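Local coordinates for CRISPR-associated endonuclease Cas9 (Campylobacter jejuni subsp. jejuni serotype O:2, PDB 5X2G), which cuts invading DNA under RNA guidance, as the nuclease of the CRISPR adaptive immune system, using a RuvC-like domain and an HNH domain, at a contact of chain A with DNA. Coordinates in Å, arbitrary orientation; residue numbers count along the deposited sequence, not the author numbering.

Site 1 and site 2, whose C-alpha centres lie about 9 Å apart, meet consecutive nucleotides of the same 28-nucleotide DNA chain, probably the target strand, and the contacts described fall on its sugars and phosphates. DC17 belongs to both. The segment from Leu242 to Gly250, with its 3-10 helix 246-248, runs through the two sites; residues 397-399 join it at site 1 and Arg260 at site 2. The centres of the sites are about 36 and 31 Å from Asp14 of the RuvC-like active site. Judged by their contacts, the two sites probably hold the DNA backbone together.

Site 1: a contact of chain A with DNA. Residues 242, 245, 397-399. With nucleotides of chain B.
Phe245 lays one ring face against the deoxyribose of DG16, and this is the closely packed half of the contact. C2' of the sugar stands 3.8 Å above the ring plane, toward the rim on the CE1 side, while CE1 itself comes within 3.5 Å of O3'. With chi1 at 57°, CG sits between the backbone N and the carbonyl carbon, which swings the ring toward the DNA. Leu242 adds a lighter touch, its CD1 methyl 3.7 Å from the ring oxygen O4' of DG16.

Across the strand the fit is looser and more polar. The main-chain N of Asp398 donates a hydrogen bond of 2.9 Å to OP1 on the phosphate of DC17, moderately bent at 140°. Next to it, the imidazole of His399 works through solvent: ND1 is 2.8 Å from a water, which in turn lies 3.1 Å from O5' of DC17. Lys397 passes alongside with an extended chain, bringing methylene CD to 3.6 Å from OP2 of DG16; its amine runs on past that phosphate, so any attraction would be longer-range electrostatics.

Sugar and phosphate are held while the paired bases go unread by this group of residues. The site thus probably serves as a backbone clamp that does not depend on sequence, suited to a nuclease whose guide RNA, and not this patch, specifies the target.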
# COMPACT_ATOMS: atom_id res chain seq x y z
N LEU A 242 4.67 7.51 16.90
CA LEU A 242 4.64 7.53 15.44
C LEU A 242 5.98 8.01 14.89
O LEU A 242 6.57 8.97 15.38
CB LEU A 242 3.51 8.42 14.93
CG LEU A 242 2.08 7.89 15.05
CD1 LEU A 242 1.10 8.87 14.40
CD2 LEU A 242 1.96 6.51 14.43
N PHE A 245 6.86 11.84 10.17
CA PHE A 245 6.13 11.84 8.92
C PHE A 245 6.09 13.22 8.27
O PHE A 245 5.23 13.48 7.42
CB PHE A 245 4.70 11.32 9.14
CG PHE A 245 3.93 12.09 10.17
CD1 PHE A 245 3.24 13.25 9.82
CD2 PHE A 245 3.88 11.66 11.49
CE1 PHE A 245 2.53 13.96 10.77
CE2 PHE A 245 3.17 12.37 12.44
CZ PHE A 245 2.49 13.52 12.08
N LYS A 397 -3.41 18.17 14.69
CA LYS A 397 -3.27 17.48 13.41
C LYS A 397 -3.87 18.37 12.33
O LYS A 397 -4.40 19.45 12.60
CB LYS A 397 -3.94 16.10 13.44
CG LYS A 397 -5.44 16.14 13.64
CD LYS A 397 -6.08 14.84 13.20
CE LYS A 397 -7.59 14.89 13.35
NZ LYS A 397 -8.24 13.68 12.77
N ASP A 398 -3.75 17.90 11.08
CA ASP A 398 -4.32 18.54 9.89
C ASP A 398 -3.56 19.81 9.50
O ASP A 398 -2.96 20.48 10.34
CB ASP A 398 -5.80 18.85 10.10
CG ASP A 398 -6.68 18.22 9.05
OD1 ASP A 398 -6.28 18.21 7.86
OD2 ASP A 398 -7.77 17.73 9.41
N HIS A 399 -3.59 20.13 8.20
CA HIS A 399 -2.92 21.30 7.66
C HIS A 399 -3.86 22.04 6.72
O HIS A 399 -4.81 21.47 6.17
CB HIS A 399 -1.64 20.92 6.89
CG HIS A 399 -0.61 20.23 7.73
ND1 HIS A 399 -0.79 18.96 8.23
CD2 HIS A 399 0.61 20.63 8.14
CE1 HIS A 399 0.28 18.60 8.92
NE2 HIS A 399 1.15 19.60 8.88
P DG B 16 -3.25 12.06 15.47
OP1 DG B 16 -3.04 13.13 16.48
OP2 DG B 16 -4.54 11.96 14.76
O5' DG B 16 -2.09 12.14 14.38
C5' DG B 16 -2.40 12.47 13.04
C4' DG B 16 -1.22 12.19 12.14
O4' DG B 16 -0.99 10.76 12.06
C3' DG B 16 -1.40 12.63 10.70
O3' DG B 16 -1.00 13.98 10.56
C2' DG B 16 -0.46 11.69 9.96
C1' DG B 16 -0.61 10.40 10.75
N9 DG B 16 -1.61 9.48 10.20
C8 DG B 16 -2.78 9.08 10.80
N7 DG B 16 -3.48 8.24 10.08
C5 DG B 16 -2.72 8.07 8.93
C6 DG B 16 -2.97 7.27 7.79
O6 DG B 16 -3.94 6.54 7.56
N1 DG B 16 -1.95 7.38 6.85
C2 DG B 16 -0.82 8.16 7.00
N2 DG B 16 0.06 8.14 5.99
N3 DG B 16 -0.58 8.92 8.07
C4 DG B 16 -1.57 8.82 8.99
P DC B 17 -1.89 15.00 9.69
OP1 DC B 17 -1.51 16.37 10.09
OP2 DC B 17 -3.30 14.56 9.80
O5' DC B 17 -1.40 14.74 8.19
C5' DC B 17 -0.04 14.94 7.84
C4' DC B 17 0.28 14.26 6.53
O4' DC B 17 0.17 12.82 6.70
C3' DC B 17 -0.66 14.59 5.39
O3' DC B 17 -0.24 15.78 4.73
C2' DC B 17 -0.48 13.37 4.49
C1' DC B 17 -0.32 12.24 5.50
N1 DC B 17 -1.60 11.53 5.81
C2 DC B 17 -2.09 10.58 4.90
O2 DC B 17 -1.45 10.34 3.87
N3 DC B 17 -3.25 9.94 5.19
C4 DC B 17 -3.91 10.23 6.31
N4 DC B 17 -5.05 9.58 6.55
C5 DC B 17 -3.43 11.20 7.24
C6 DC B 17 -2.28 11.82 6.95
O HOH W 1 -2.80 17.30 7.10

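Site 2: a contact of chain A with DNA. Residues 248-250, 260. With nucleotides of chain B.
Val249 lies along the DC17 sugar, its two methyls turned to opposite ends of it. CG2 faces C5' at the 5' side, though distantly; further on, the valine CA is 3.5 Å from O3', and CG1, anti to the backbone N (chi1 -176°), is turned loosely toward OP1 of DA18. Just ahead of it in sequence, Leu248 closes the 3-10 helix 246-248 and offers its carbonyl O rather than its side chain, 3.4 Å from C5' of DA18.

At the DA18 phosphate the contact becomes polar. OP1 accepts two donors. The main-chain N of Gly250 gives a fairly straight hydrogen bond of 2.8 Å (161°), and NH1 of Arg260 adds a salt bridge of 2.9 Å, with the oxygen tilted well out of the guanidinium plane. One step on, the same guanidinium takes the phosphate of DC19 end-on: NH1 reaches OP2 at 3.1 Å and NH2 reaches OP1 at 2.6 Å, both oxygens lying near its plane and the phosphorus at its edge. NH1 thereby bridges two successive phosphates. An extended chain carries the group there, and CA of Gly250 lies 3.7 Å above one of its faces, toward the rim, which may help set the rotation of the group.

The forked grip on DC19 and the shared oxygen on DA18 should together restrain the spacing of neighbouring phosphates. With paired bases untouched by these residues, the site probably acts as a backbone clasp, keeping the DNA, very likely engaged with guide RNA, seated on Cas9 whatever its sequence.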
# COMPACT_ATOMS: atom_id res chain seq x y z
N LEU A 248 5.81 13.75 4.54
CA LEU A 248 4.56 13.44 3.86
C LEU A 248 3.63 14.65 3.78
O LEU A 248 2.68 14.62 2.99
CB LEU A 248 3.85 12.29 4.58
CG LEU A 248 4.65 10.99 4.68
CD1 LEU A 248 3.87 9.92 5.43
CD2 LEU A 248 5.06 10.49 3.30
N VAL A 249 3.87 15.69 4.57
CA VAL A 249 3.04 16.89 4.50
C VAL A 249 3.20 17.53 3.13
O VAL A 249 4.30 17.62 2.59
CB VAL A 249 3.41 17.87 5.63
CG1 VAL A 249 2.48 19.07 5.62
CG2 VAL A 249 3.35 17.17 6.98
N GLY A 250 2.08 17.98 2.57
CA GLY A 250 2.11 18.61 1.27
C GLY A 250 2.71 20.01 1.31
O GLY A 250 3.02 20.57 2.36
N ARG A 260 2.86 23.14 3.92
CA ARG A 260 1.56 23.66 4.32
C ARG A 260 1.57 24.02 5.80
O ARG A 260 2.29 23.43 6.60
CB ARG A 260 0.47 22.64 4.01
CG ARG A 260 0.26 22.41 2.53
CD ARG A 260 -0.56 21.16 2.26
NE ARG A 260 -0.84 21.01 0.83
CZ ARG A 260 -1.49 19.99 0.29
NH1 ARG A 260 -1.95 19.01 1.06
NH2 ARG A 260 -1.69 19.95 -1.02
P DC B 17 -1.89 15.00 9.69
OP1 DC B 17 -1.51 16.37 10.09
OP2 DC B 17 -3.30 14.56 9.80
O5' DC B 17 -1.40 14.74 8.19
C5' DC B 17 -0.04 14.94 7.84
C4' DC B 17 0.28 14.26 6.53
O4' DC B 17 0.17 12.82 6.70
C3' DC B 17 -0.66 14.59 5.39
O3' DC B 17 -0.24 15.78 4.73
C2' DC B 17 -0.48 13.37 4.49
C1' DC B 17 -0.32 12.24 5.50
N1 DC B 17 -1.60 11.53 5.81
C2 DC B 17 -2.09 10.58 4.90
O2 DC B 17 -1.45 10.34 3.87
N3 DC B 17 -3.25 9.94 5.19
C4 DC B 17 -3.91 10.23 6.31
N4 DC B 17 -5.05 9.58 6.55
C5 DC B 17 -3.43 11.20 7.24
C6 DC B 17 -2.28 11.82 6.95
P DA B 18 -1.27 16.62 3.83
OP1 DA B 18 -0.59 17.85 3.38
OP2 DA B 18 -2.55 16.71 4.57
O5' DA B 18 -1.50 15.68 2.54
C5' DA B 18 -0.40 15.37 1.68
C4' DA B 18 -0.84 14.48 0.54
O4' DA B 18 -1.08 13.13 1.02
C3' DA B 18 -2.13 14.89 -0.13
O3' DA B 18 -1.88 15.87 -1.12
C2' DA B 18 -2.61 13.58 -0.73
C1' DA B 18 -2.19 12.57 0.33
N9 DA B 18 -3.23 12.28 1.31
C8 DA B 18 -3.43 12.91 2.51
N7 DA B 18 -4.45 12.44 3.19
C5 DA B 18 -4.96 11.44 2.39
C6 DA B 18 -6.04 10.56 2.54
N6 DA B 18 -6.84 10.56 3.62
N1 DA B 18 -6.28 9.67 1.55
C2 DA B 18 -5.49 9.68 0.47
N3 DA B 18 -4.43 10.46 0.22
C4 DA B 18 -4.22 11.33 1.22
P DC B 19 -3.06 16.81 -1.64
OP1 DC B 19 -2.47 17.90 -2.45
OP2 DC B 19 -3.92 17.12 -0.47
O5' DC B 19 -3.89 15.86 -2.61
C5' DC B 19 -5.29 15.80 -2.52
C4' DC B 19 -5.80 14.49 -3.10
O4' DC B 19 -5.50 13.41 -2.18
C3' DC B 19 -7.30 14.45 -3.33
O3' DC B 19 -7.59 14.90 -4.64
C2' DC B 19 -7.61 12.97 -3.15
C1' DC B 19 -6.63 12.56 -2.05
N1 DC B 19 -7.18 12.72 -0.67
C2 DC B 19 -8.16 11.83 -0.21
O2 DC B 19 -8.55 10.92 -0.95
N3 DC B 19 -8.64 11.98 1.05
C4 DC B 19 -8.19 12.97 1.83
N4 DC B 19 -8.70 13.08 3.06
C5 DC B 19 -7.20 13.89 1.37
C6 DC B 19 -6.73 13.73 0.13